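Local coordinates for protection of telomeres protein 1 (Schizosaccharomyces pombe, PDB 1QZG) that binds single-stranded telomeric DNA of the consensus GGTTAC through its N-terminal OB-fold domain and protects the 3' overhang, regulating telomerase and telomere length, at residues C[68-73]-C[86-91]; C[52-57]-C[101-106]; C[109-114]-C[126-131]. One frame throughout, in Å; residues are numbered along the deposited sequence.

Contact 1: C[68-73]-C[86-91]; sequences VTTVYL and QIHLFS. With TMP (thymidine-5'-phosphate), chain E; nucleotides of chain A.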
loop_
_atom_site.group_PDB
_atom_site.type_symbol
_atom_site.label_atom_id
_atom_site.label_comp_id
_atom_site.label_asym_id
_atom_site.label_seq_id
_atom_site.Cartn_x
_atom_site.Cartn_y
_atom_site.Cartn_z
ATOM N N VAL C 68 13.621 -3.732 7.233
ATOM C CA VAL C 68 12.820 -2.625 6.720
ATOM C C VAL C 68 12.695 -2.597 5.210
ATOM O O VAL C 68 13.621 -2.977 4.493
ATOM C CB VAL C 68 13.399 -1.266 7.233
ATOM C CG1 VAL C 68 14.845 -1.114 6.773
ATOM C CG2 VAL C 68 12.566 -0.084 6.749
ATOM N N THR C 69 11.536 -2.144 4.760
ATOM C CA THR C 69 11.267 -1.995 3.351
ATOM C C THR C 69 10.455 -0.712 3.249
ATOM O O THR C 69 9.614 -0.425 4.106
ATOM C CB THR C 69 10.469 -3.189 2.777
ATOM O OG1 THR C 69 10.411 -3.067 1.348
ATOM C CG2 THR C 69 9.061 -3.219 3.348
ATOM N N THR C 70 10.688 0.065 2.199
ATOM C CA THR C 70 9.971 1.315 1.996
ATOM C C THR C 70 9.155 1.183 0.738
ATOM O O THR C 70 9.611 0.634 -0.265
ATOM C CB THR C 70 10.924 2.496 1.914
ATOM O OG1 THR C 70 11.684 2.595 3.126
ATOM C CG2 THR C 70 10.144 3.781 1.689
ATOM N N VAL C 71 7.934 1.704 0.762
ATOM C CA VAL C 71 7.077 1.693 -0.409
ATOM C C VAL C 71 6.411 3.057 -0.504
ATOM O O VAL C 71 6.135 3.706 0.511
ATOM C CB VAL C 71 5.964 0.621 -0.319
ATOM C CG1 VAL C 71 6.580 -0.754 -0.095
ATOM C CG2 VAL C 71 4.974 0.940 0.797
ATOM N N TYR C 72 6.136 3.468 -1.728
ATOM C CA TYR C 72 5.421 4.681 -1.985
ATOM C C TYR C 72 4.120 4.229 -2.577
ATOM O O TYR C 72 4.109 3.654 -3.667
ATOM C CB TYR C 72 6.201 5.597 -2.947
ATOM C CG TYR C 72 7.334 6.341 -2.279
ATOM C CD1 TYR C 72 8.548 5.712 -2.004
ATOM C CD2 TYR C 72 7.177 7.674 -1.892
ATOM C CE1 TYR C 72 9.581 6.397 -1.360
ATOM C CE2 TYR C 72 8.204 8.365 -1.246
ATOM C CZ TYR C 72 9.399 7.720 -0.984
ATOM O OH TYR C 72 10.407 8.401 -0.334
ATOM N N LEU C 73 3.022 4.478 -1.866
ATOM C CA LEU C 73 1.709 4.043 -2.312
ATOM C C LEU C 73 0.943 5.154 -2.987
ATOM O O LEU C 73 0.925 6.295 -2.540
ATOM C CB LEU C 73 0.852 3.534 -1.154
ATOM C CG LEU C 73 0.933 2.047 -0.772
ATOM C CD1 LEU C 73 -0.209 1.660 0.145
ATOM C CD2 LEU C 73 0.931 1.175 -2.017
ATOM N N GLN C 86 4.806 7.980 1.455
ATOM C CA GLN C 86 5.976 7.187 1.811
ATOM C C GLN C 86 5.644 6.370 3.052
ATOM O O GLN C 86 5.201 6.910 4.067
ATOM C CB GLN C 86 7.181 8.083 2.126
ATOM C CG GLN C 86 8.380 7.308 2.661
ATOM C CD GLN C 86 9.501 8.217 3.158
ATOM O OE1 GLN C 86 10.622 8.165 2.656
ATOM N NE2 GLN C 86 9.197 9.049 4.147
ATOM N N ILE C 87 5.900 5.053 2.997
ATOM C CA ILE C 87 5.610 4.169 4.106
ATOM C C ILE C 87 6.802 3.267 4.405
ATOM O O ILE C 87 7.343 2.620 3.506
ATOM C CB ILE C 87 4.384 3.266 3.799
ATOM C CG1 ILE C 87 3.203 4.147 3.400
ATOM C CG2 ILE C 87 4.019 2.393 4.989
ATOM C CD1 ILE C 87 2.137 3.444 2.585
ATOM N N HIS C 88 7.206 3.249 5.679
ATOM C CA HIS C 88 8.285 2.358 6.081
ATOM C C HIS C 88 7.656 1.174 6.782
ATOM O O HIS C 88 6.908 1.346 7.750
ATOM C CB HIS C 88 9.251 3.047 7.048
ATOM C CG HIS C 88 10.010 4.178 6.435
ATOM N ND1 HIS C 88 10.826 4.014 5.337
ATOM C CD2 HIS C 88 10.065 5.492 6.753
ATOM C CE1 HIS C 88 11.349 5.178 5.002
ATOM N NE2 HIS C 88 10.905 6.094 5.845
ATOM N N LEU C 89 7.959 0.008 6.207
ATOM C CA LEU C 89 7.449 -1.218 6.807
ATOM C C LEU C 89 8.575 -1.896 7.581
ATOM O O LEU C 89 9.633 -2.143 7.003
ATOM C CB LEU C 89 6.920 -2.133 5.718
ATOM C CG LEU C 89 5.805 -1.507 4.888
ATOM C CD1 LEU C 89 5.440 -2.377 3.697
ATOM C CD2 LEU C 89 4.593 -1.248 5.763
ATOM N N PHE C 90 8.358 -2.196 8.858
ATOM C CA PHE C 90 9.394 -2.819 9.682
ATOM C C PHE C 90 8.980 -4.159 10.234
ATOM O O PHE C 90 7.794 -4.467 10.355
ATOM C CB PHE C 90 9.739 -1.945 10.890
ATOM C CG PHE C 90 10.311 -0.599 10.545
ATOM C CD1 PHE C 90 9.493 0.525 10.473
ATOM C CD2 PHE C 90 11.679 -0.447 10.344
ATOM C CE1 PHE C 90 10.035 1.786 10.218
ATOM C CE2 PHE C 90 12.232 0.811 10.087
ATOM C CZ PHE C 90 11.409 1.929 10.024
ATOM N N SER C 91 9.976 -4.959 10.592
ATOM C CA SER C 91 9.706 -6.234 11.214
ATOM C C SER C 91 10.806 -6.555 12.210
ATOM O O SER C 91 11.993 -6.455 11.895
ATOM C CB SER C 91 9.602 -7.356 10.198
ATOM O OG SER C 91 9.262 -8.552 10.887
HETATM C "C1'" TMP E . 15.771 9.204 6.093
HETATM N N1 TMP E . 14.795 9.247 7.185
HETATM C C2 TMP E . 13.486 8.909 6.936
HETATM O O2 TMP E . 13.081 8.570 5.837
HETATM N N3 TMP E . 12.661 8.983 8.033
HETATM C C4 TMP E . 13.008 9.352 9.320
HETATM O O4 TMP E . 12.151 9.393 10.199
HETATM C C5 TMP E . 14.403 9.679 9.509
HETATM C C5M TMP E . 14.881 10.070 10.873
HETATM C C6 TMP E . 15.210 9.613 8.445
ATOM P P DT A 4 17.561 6.801 14.693
ATOM O OP1 DT A 4 18.959 7.106 15.090
ATOM O OP2 DT A 4 16.884 7.642 13.673
ATOM O "O5'" DT A 4 17.578 5.307 14.167
ATOM C "C5'" DT A 4 17.206 5.012 12.846
ATOM C "C4'" DT A 4 17.302 3.526 12.616
ATOM O "O4'" DT A 4 16.249 2.841 13.344
ATOM C "C3'" DT A 4 17.113 3.158 11.152
ATOM O "O3'" DT A 4 18.156 2.286 10.735
ATOM C "C2'" DT A 4 15.746 2.499 11.100
ATOM C "C1'" DT A 4 15.618 1.907 12.487
ATOM N N1 DT A 4 14.221 1.714 12.940
ATOM C C2 DT A 4 13.837 0.436 13.278
ATOM O O2 DT A 4 14.599 -0.510 13.264
ATOM N N3 DT A 4 12.517 0.303 13.632
ATOM C C4 DT A 4 11.564 1.300 13.684
ATOM O O4 DT A 4 10.403 1.024 13.981
ATOM C C5 DT A 4 12.039 2.624 13.354
ATOM C C7 DT A 4 11.078 3.769 13.419
ATOM C C6 DT A 4 13.328 2.766 13.001
ATOM P P DA A 5 18.934 2.617 9.374
ATOM O OP1 DA A 5 20.040 1.649 9.179
ATOM O OP2 DA A 5 19.219 4.059 9.425
ATOM O "O5'" DA A 5 17.821 2.338 8.277
ATOM C "C5'" DA A 5 17.492 3.307 7.306
ATOM C "C4'" DA A 5 16.201 2.926 6.624
ATOM O "O4'" DA A 5 15.108 3.094 7.557
ATOM C "C3'" DA A 5 15.874 3.838 5.453
ATOM O "O3'" DA A 5 15.045 3.147 4.534
ATOM C "C2'" DA A 5 15.099 4.968 6.105
ATOM C "C1'" DA A 5 14.448 4.335 7.328
ATOM N N9 DA A 5 14.635 5.152 8.529
ATOM C C8 DA A 5 15.811 5.721 8.953
ATOM N N7 DA A 5 15.708 6.373 10.082
ATOM C C5 DA A 5 14.373 6.232 10.428
ATOM C C6 DA A 5 13.631 6.678 11.536
ATOM N N6 DA A 5 14.149 7.375 12.553
ATOM N N1 DA A 5 12.317 6.371 11.570
ATOM C C2 DA A 5 11.798 5.658 10.562
ATOM N N3 DA A 5 12.393 5.170 9.480
ATOM C C4 DA A 5 13.696 5.494 9.471
#

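Contact 2: C[52-57]-C[101-106]; sequences KDFTPS and KQVGQP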
loop_
_atom_site.group_PDB
_atom_site.type_symbol
_atom_site.label_atom_id
_atom_site.label_comp_id
_atom_site.label_asym_id
_atom_site.label_seq_id
_atom_site.Cartn_x
_atom_site.Cartn_y
_atom_site.Cartn_z
ATOM N N LYS C 52 4.178 2.703 -6.227
ATOM C CA LYS C 52 4.735 3.615 -7.212
ATOM C C LYS C 52 6.260 3.617 -7.154
ATOM O O LYS C 52 6.921 4.041 -8.090
ATOM C CB LYS C 52 4.171 5.027 -7.004
ATOM C CG LYS C 52 4.140 5.834 -8.286
ATOM C CD LYS C 52 2.893 6.703 -8.408
ATOM C CE LYS C 52 2.838 7.344 -9.798
ATOM N NZ LYS C 52 1.716 8.323 -9.965
ATOM N N ASP C 53 6.808 3.143 -6.039
ATOM C CA ASP C 53 8.251 3.025 -5.862
ATOM C C ASP C 53 8.477 2.212 -4.598
ATOM O O ASP C 53 7.600 2.134 -3.743
ATOM C CB ASP C 53 8.928 4.391 -5.738
ATOM C CG ASP C 53 10.431 4.319 -5.988
ATOM O OD1 ASP C 53 10.949 3.221 -6.324
ATOM O OD2 ASP C 53 11.098 5.365 -5.853
ATOM N N PHE C 54 9.652 1.610 -4.472
ATOM C CA PHE C 54 9.926 0.778 -3.318
ATOM C C PHE C 54 11.420 0.577 -3.142
ATOM O O PHE C 54 12.209 0.895 -4.033
ATOM C CB PHE C 54 9.253 -0.585 -3.510
ATOM C CG PHE C 54 9.842 -1.396 -4.650
ATOM C CD1 PHE C 54 10.749 -2.424 -4.396
ATOM C CD2 PHE C 54 9.495 -1.123 -5.969
ATOM C CE1 PHE C 54 11.298 -3.169 -5.443
ATOM C CE2 PHE C 54 10.036 -1.858 -7.022
ATOM C CZ PHE C 54 10.941 -2.887 -6.755
ATOM N N THR C 55 11.793 0.056 -1.978
ATOM C CA THR C 55 13.180 -0.242 -1.657
ATOM C C THR C 55 13.169 -1.670 -1.119
ATOM O O THR C 55 12.461 -1.969 -0.156
ATOM C CB THR C 55 13.734 0.709 -0.571
ATOM O OG1 THR C 55 13.616 2.062 -1.019
ATOM C CG2 THR C 55 15.204 0.414 -0.299
ATOM N N PRO C 56 13.933 -2.575 -1.751
ATOM C CA PRO C 56 14.003 -3.981 -1.325
ATOM C C PRO C 56 14.335 -4.104 0.163
ATOM O O PRO C 56 15.076 -3.289 0.707
ATOM C CB PRO C 56 15.106 -4.556 -2.211
ATOM C CG PRO C 56 14.964 -3.738 -3.481
ATOM C CD PRO C 56 14.781 -2.340 -2.934
ATOM N N SER C 57 13.785 -5.130 0.803
ATOM C CA SER C 57 14.003 -5.369 2.226
ATOM C C SER C 57 15.480 -5.497 2.583
ATOM O O SER C 57 16.265 -6.020 1.806
ATOM C CB SER C 57 13.290 -6.657 2.644
ATOM O OG SER C 57 12.056 -6.808 1.959
ATOM N N LYS C 101 8.220 -6.886 -6.436
ATOM C CA LYS C 101 9.082 -7.064 -7.580
ATOM C C LYS C 101 9.104 -5.877 -8.529
ATOM O O LYS C 101 10.129 -5.598 -9.139
ATOM C CB LYS C 101 8.716 -8.339 -8.329
ATOM C CG LYS C 101 9.841 -8.803 -9.229
ATOM C CD LYS C 101 9.571 -10.171 -9.802
ATOM C CE LYS C 101 10.106 -10.229 -11.216
ATOM N NZ LYS C 101 9.962 -11.565 -11.829
ATOM N N GLN C 102 7.985 -5.175 -8.662
ATOM C CA GLN C 102 7.968 -4.023 -9.548
ATOM C C GLN C 102 6.853 -3.040 -9.250
ATOM O O GLN C 102 5.838 -3.379 -8.646
ATOM C CB GLN C 102 7.845 -4.463 -11.017
ATOM C CG GLN C 102 6.493 -5.060 -11.385
ATOM C CD GLN C 102 6.385 -5.420 -12.863
ATOM O OE1 GLN C 102 5.759 -4.704 -13.648
ATOM N NE2 GLN C 102 7.005 -6.532 -13.247
ATOM N N VAL C 103 7.076 -1.811 -9.693
ATOM C CA VAL C 103 6.118 -0.726 -9.559
ATOM C C VAL C 103 4.858 -1.173 -10.305
ATOM O O VAL C 103 4.947 -1.839 -11.342
ATOM C CB VAL C 103 6.699 0.560 -10.203
ATOM C CG1 VAL C 103 5.594 1.533 -10.539
ATOM C CG2 VAL C 103 7.695 1.210 -9.239
ATOM N N GLY C 104 3.692 -0.818 -9.774
ATOM C CA GLY C 104 2.448 -1.203 -10.417
ATOM C C GLY C 104 1.679 -2.260 -9.644
ATOM O O GLY C 104 0.494 -2.472 -9.890
ATOM N N GLN C 105 2.341 -2.937 -8.708
ATOM C CA GLN C 105 1.664 -3.968 -7.927
ATOM C C GLN C 105 0.717 -3.400 -6.879
ATOM O O GLN C 105 1.075 -2.485 -6.142
ATOM C CB GLN C 105 2.672 -4.866 -7.202
ATOM C CG GLN C 105 3.520 -5.746 -8.112
ATOM C CD GLN C 105 4.361 -6.743 -7.321
ATOM O OE1 GLN C 105 3.829 -7.645 -6.671
ATOM N NE2 GLN C 105 5.672 -6.580 -7.368
ATOM N N PRO C 106 -0.515 -3.929 -6.818
ATOM C CA PRO C 106 -1.486 -3.458 -5.830
ATOM C C PRO C 106 -1.026 -3.985 -4.472
ATOM O O PRO C 106 -0.601 -5.139 -4.356
ATOM C CB PRO C 106 -2.793 -4.105 -6.287
ATOM C CG PRO C 106 -2.607 -4.210 -7.785
ATOM C CD PRO C 106 -1.182 -4.696 -7.884
#

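Contact 3: C[109-114]-C[126-131]; sequences LHQITL and KDQFRY. With nucleotides of chain A.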
loop_
_atom_site.group_PDB
_atom_site.type_symbol
_atom_site.label_atom_id
_atom_site.label_comp_id
_atom_site.label_asym_id
_atom_site.label_seq_id
_atom_site.Cartn_x
_atom_site.Cartn_y
_atom_site.Cartn_z
ATOM N N LEU C 109 -2.389 -2.678 2.920
ATOM C CA LEU C 109 -1.706 -2.662 4.211
ATOM C C LEU C 109 -2.696 -2.498 5.351
ATOM O O LEU C 109 -3.568 -1.622 5.320
ATOM C CB LEU C 109 -0.674 -1.533 4.258
ATOM C CG LEU C 109 0.524 -1.692 3.314
ATOM C CD1 LEU C 109 1.259 -0.350 3.155
ATOM C CD2 LEU C 109 1.479 -2.754 3.899
ATOM N N HIS C 110 -2.575 -3.366 6.349
ATOM C CA HIS C 110 -3.446 -3.318 7.519
ATOM C C HIS C 110 -2.649 -2.923 8.755
ATOM O O HIS C 110 -1.723 -3.633 9.138
ATOM C CB HIS C 110 -4.095 -4.690 7.729
ATOM C CG HIS C 110 -4.980 -4.768 8.922
ATOM N ND1 HIS C 110 -4.820 -5.721 9.904
ATOM C CD2 HIS C 110 -6.030 -4.004 9.309
ATOM C CE1 HIS C 110 -5.731 -5.538 10.841
ATOM N NE2 HIS C 110 -6.475 -4.503 10.504
ATOM N N GLN C 111 -2.999 -1.781 9.350
ATOM C CA GLN C 111 -2.341 -1.284 10.588
ATOM C C GLN C 111 -1.075 -0.486 10.301
ATOM O O GLN C 111 0.037 -0.934 10.578
ATOM C CB GLN C 111 -2.059 -2.439 11.571
ATOM C CG GLN C 111 -3.317 -3.019 12.224
ATOM C CD GLN C 111 -3.670 -2.362 13.562
ATOM O OE1 GLN C 111 -3.025 -2.606 14.572
ATOM N NE2 GLN C 111 -4.679 -1.538 13.537
ATOM N N ILE C 112 -1.241 0.710 9.746
ATOM C CA ILE C 112 -0.127 1.590 9.458
ATOM C C ILE C 112 -0.342 2.896 10.214
ATOM O O ILE C 112 -1.403 3.502 10.121
ATOM C CB ILE C 112 -0.044 1.917 7.958
ATOM C CG1 ILE C 112 0.065 0.623 7.145
ATOM C CG2 ILE C 112 1.124 2.827 7.700
ATOM C CD1 ILE C 112 1.347 -0.183 7.434
ATOM N N THR C 113 0.655 3.311 10.980
ATOM C CA THR C 113 0.581 4.570 11.712
ATOM C C THR C 113 0.918 5.722 10.761
ATOM O O THR C 113 1.888 5.652 10.008
ATOM C CB THR C 113 1.599 4.618 12.869
ATOM O OG1 THR C 113 1.170 3.756 13.927
ATOM C CG2 THR C 113 1.727 6.057 13.412
ATOM N N LEU C 114 0.110 6.775 10.792
ATOM C CA LEU C 114 0.353 7.950 9.970
ATOM C C LEU C 114 0.883 9.014 10.925
ATOM O O LEU C 114 0.278 9.268 11.973
ATOM C CB LEU C 114 -0.952 8.436 9.331
ATOM C CG LEU C 114 -1.275 8.171 7.857
ATOM C CD1 LEU C 114 -0.824 6.789 7.412
ATOM C CD2 LEU C 114 -2.781 8.369 7.656
ATOM N N LYS C 126 2.742 -0.723 12.126
ATOM C CA LYS C 126 2.589 -1.178 13.506
ATOM C C LYS C 126 3.298 -2.507 13.565
ATOM O O LYS C 126 3.434 -3.168 12.532
ATOM C CB LYS C 126 1.101 -1.326 13.902
ATOM C CG LYS C 126 0.353 -0.004 14.041
ATOM C CD LYS C 126 0.752 0.737 15.320
ATOM C CE LYS C 126 0.275 -0.000 16.558
ATOM N NZ LYS C 126 0.538 0.777 17.796
ATOM N N ASP C 127 3.749 -2.914 14.745
ATOM C CA ASP C 127 4.444 -4.189 14.897
ATOM C C ASP C 127 3.724 -5.381 14.292
ATOM O O ASP C 127 4.352 -6.259 13.706
ATOM C CB ASP C 127 4.694 -4.494 16.376
ATOM C CG ASP C 127 5.758 -3.609 16.980
ATOM O OD1 ASP C 127 6.678 -3.193 16.243
ATOM O OD2 ASP C 127 5.683 -3.341 18.197
ATOM N N GLN C 128 2.404 -5.411 14.427
ATOM C CA GLN C 128 1.627 -6.534 13.924
ATOM C C GLN C 128 0.931 -6.294 12.588
ATOM O O GLN C 128 -0.062 -6.960 12.284
ATOM C CB GLN C 128 0.578 -6.941 14.966
ATOM C CG GLN C 128 0.785 -6.327 16.339
ATOM C CD GLN C 128 0.512 -4.823 16.413
ATOM O OE1 GLN C 128 1.426 -4.011 16.263
ATOM N NE2 GLN C 128 -0.723 -4.487 16.618
ATOM N N PHE C 129 1.442 -5.369 11.778
ATOM C CA PHE C 129 0.796 -5.089 10.496
ATOM C C PHE C 129 0.710 -6.328 9.617
ATOM O O PHE C 129 1.535 -7.242 9.711
ATOM C CB PHE C 129 1.521 -3.995 9.738
ATOM C CG PHE C 129 2.637 -4.449 8.838
ATOM C CD1 PHE C 129 2.402 -4.652 7.476
ATOM C CD2 PHE C 129 3.926 -4.641 9.332
ATOM C CE1 PHE C 129 3.437 -5.038 6.615
ATOM C CE2 PHE C 129 4.971 -5.023 8.488
ATOM C CZ PHE C 129 4.727 -5.221 7.122
ATOM N N ARG C 130 -0.298 -6.348 8.750
ATOM C CA ARG C 130 -0.529 -7.441 7.820
ATOM C C ARG C 130 -0.622 -6.850 6.422
ATOM O O ARG C 130 -0.751 -5.628 6.268
ATOM C CB ARG C 130 -1.833 -8.158 8.168
ATOM C CG ARG C 130 -1.832 -8.818 9.543
ATOM C CD ARG C 130 -0.862 -9.988 9.590
ATOM N NE ARG C 130 -0.811 -10.612 10.910
ATOM C CZ ARG C 130 0.197 -10.471 11.769
ATOM N NH1 ARG C 130 1.249 -9.726 11.451
ATOM N NH2 ARG C 130 0.153 -11.072 12.947
ATOM N N TYR C 131 -0.554 -7.699 5.402
ATOM C CA TYR C 131 -0.630 -7.204 4.036
ATOM C C TYR C 131 -1.052 -8.247 3.009
ATOM O O TYR C 131 -1.021 -9.459 3.272
ATOM C CB TYR C 131 0.726 -6.619 3.615
ATOM C CG TYR C 131 1.746 -7.660 3.196
ATOM C CD1 TYR C 131 1.886 -8.026 1.859
ATOM C CD2 TYR C 131 2.545 -8.307 4.143
ATOM C CE1 TYR C 131 2.795 -9.012 1.469
ATOM C CE2 TYR C 131 3.458 -9.301 3.766
ATOM C CZ TYR C 131 3.573 -9.643 2.429
ATOM O OH TYR C 131 4.457 -10.614 2.044
ATOM O "O5'" DG A 1 3.986 3.607 21.974
ATOM C "C5'" DG A 1 5.159 4.117 22.608
ATOM C "C4'" DG A 1 6.181 4.571 21.592
ATOM O "O4'" DG A 1 6.361 3.543 20.589
ATOM C "C3'" DG A 1 5.819 5.841 20.829
ATOM O "O3'" DG A 1 7.033 6.537 20.553
ATOM C "C2'" DG A 1 5.194 5.311 19.550
ATOM C "C1'" DG A 1 5.946 4.007 19.310
ATOM N N9 DG A 1 5.138 2.948 18.717
ATOM C C8 DG A 1 3.773 2.806 18.796
ATOM N N7 DG A 1 3.337 1.718 18.223
ATOM C C5 DG A 1 4.480 1.112 17.720
ATOM C C6 DG A 1 4.640 -0.103 16.997
ATOM O O6 DG A 1 3.774 -0.913 16.647
ATOM N N1 DG A 1 5.971 -0.337 16.679
ATOM C C2 DG A 1 7.018 0.484 17.007
ATOM N N2 DG A 1 8.233 0.076 16.605
ATOM N N3 DG A 1 6.889 1.619 17.678
ATOM C C4 DG A 1 5.599 1.867 18.002
ATOM P P DG A 2 7.005 8.089 20.152
ATOM O OP1 DG A 2 7.684 8.820 21.249
ATOM O OP2 DG A 2 5.636 8.491 19.728
ATOM O "O5'" DG A 2 7.960 8.109 18.880
ATOM C "C5'" DG A 2 9.206 7.422 18.934
ATOM C "C4'" DG A 2 9.559 6.841 17.584
ATOM O "O4'" DG A 2 8.610 5.819 17.189
ATOM C "C3'" DG A 2 9.617 7.843 16.436
ATOM O "O3'" DG A 2 10.823 7.617 15.699
ATOM C "C2'" DG A 2 8.374 7.524 15.615
ATOM C "C1'" DG A 2 8.207 6.032 15.850
ATOM N N9 DG A 2 6.857 5.485 15.701
ATOM C C8 DG A 2 5.675 6.051 16.116
ATOM N N7 DG A 2 4.636 5.298 15.873
ATOM C C5 DG A 2 5.161 4.169 15.253
ATOM C C6 DG A 2 4.513 2.999 14.767
ATOM O O6 DG A 2 3.314 2.700 14.818
ATOM N N1 DG A 2 5.419 2.118 14.185
ATOM C C2 DG A 2 6.772 2.323 14.097
ATOM N N2 DG A 2 7.472 1.360 13.476
ATOM N N3 DG A 2 7.390 3.392 14.576
ATOM C C4 DG A 2 6.526 4.272 15.128
#

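Contact 1: C[68-73]-C[86-91]
Thr70 and His88 lie side by side, their polar ends joined by a hydrogen bond of 2.8 Å between Thr70 OG1 and His88 ND1, the hydroxyl lying in the imidazole plane. This bond is consistent with a fixed ring, whose His88 NE2 forms a hydrogen bond of 3.3 Å with O2 of the thymidine-5'-phosphate. Phe90 turns one ring face to the base of DT4 of chain A, whose C4 lies over the middle of the Phe90 ring, 3.5 Å above its plane; N3 of DA5 of chain A touches the ring edge. Val68 lies beside the phenyl, CG2 3.5 Å from Phe90 CE2, a compact branched neighbour for an aromatic that packs on a base. Tyr72 spreads its ring over Gln86 CA in a CH-pi contact. Between these pairs, an antiparallel ladder holds the strands, Thr69 paired with Leu89 and Val71 with Ile87, two hydrogen bonds each. These side chains lie on the opposite face of the sheet; Thr69 CG2, placed between backbone N and carbonyl carbon (OG1 at chi1 -172°), presses on Leu89 CB at 3.4 Å, while OG1 reaches Thr55 O. The hairpin stands between strand 43-59, beside 68-73, and strand 120-126, parallel to 86-91, with Leu109 packed against its apolar face.

Contact 2: C[52-57]-C[101-106]
Lys101 meets Phe54 through its backbone: its carbonyl O approaches Phe54 CZ at 3.7 Å, oblique to the ring, while its side chain leads off to a salt bridge with Asp143. Gln102 follows with its main chain too, CA lying 3.9 Å from Phe54 CE2, with CB directed away from the strand. A phenyl suits this place because its CE2 and CZ can touch two successive residues of a loop; chi1 of 66° sets its CG between backbone N and carbonyl carbon and swings the ring to the loop. Both methyl branches of Val103 come against the Lys52 carbonyl oxygen, CG2 at 3.2 Å and CG1 at 3.7 Å from Lys52 O, a fit for a short beta-branched side chain, and Trp171 of helix 158-175 also packs on it. Gly104 then turns the chain with phi 109° and psi -16°, angles at which a CB would press on the preceding carbonyl. Backbone bonds tie both Gly104 and Gln105 to Val51, and Pro106 starts the next strand. From Gln102 to Gln105 the chain forms a type II beta turn with glycine third, its classic place, here leading the loop back into the OB-fold barrel.

Contact 3: C[109-114]-C[126-131]
Arg130 CB comes near the plane of the His110 imidazole at its edge, and Gln111 CG lies over the centre of one face, 3.7 Å above the His110 ring plane. The Arg130 guanidinium carries Gln128 O over one face, and its NH1 donates to Phe129 O, tilted from the guanidinium plane and met from above the carbonyl plane. Where the Gln111 and Gln128 amides approach, their planes stand 83° apart. Leu109 CD2 reaches obliquely toward both the Phe129 ring and Tyr131 CB, the latter at 3.9 Å, apolar packing that suits a branched leucine. His110 and Arg130 exchange two backbone hydrogen bonds, and Lys126 N donates to Gln111 O at 3.1 Å, so the frame is held on either side of the type I turn from Lys126 to Phe129. That turn serves the DNA. Asp127 N donates to O6 of DG1 of chain A at 2.8 Å, and Asp127 OD1 accepts a weak bond from N1 of the same base. The Lys126 chain is bent at chi2 and chi3 (-74° and -68°), Lys126 CD lying 3.4 Å from Thr113 OG1, to set Lys126 NZ 3.0 Å from N7 of DG1 of chain A. Thr113 OG1 in turn donates to O6 of DG2 of chain A at 2.6 Å. Lysine thus reads a Hoogsteen-edge acceptor while its methylenes pass alongside Thr113. A leucine in its place would probably leave N7 of DG1 of chain A without its donor and weaken recognition of that guanine. On the 109-114 side, Gln111 and Ile112 both face Val45 of strand 43-59 in a G1 beta bulge, and Leu109 and Ile112 pack on Ile87 and Leu89 of strand 85-91.

Overall arrangement
All three contacts reach one curled sheet, the barrel of an OB fold. Contact 1 is nested within the loop closed by contact 2, and contact 3 follows both along the chain. Centres of contacts 1 and 2 lie about 10 Å apart, as do those of contacts 1 and 3, whereas contacts 2 and 3 are about 17 Å apart and adjoin only in sequence. Strand 43-59, next to strand 67-74 in the sheet, joins contacts 1 and 2 through backbone bonds; leucine and isoleucine side chains join contacts 1 and 3 in the core. Contacts 1 and 3 handle DNA at different nucleotides, while contact 2 lies apart from the bases, tying a surface loop to the barrel.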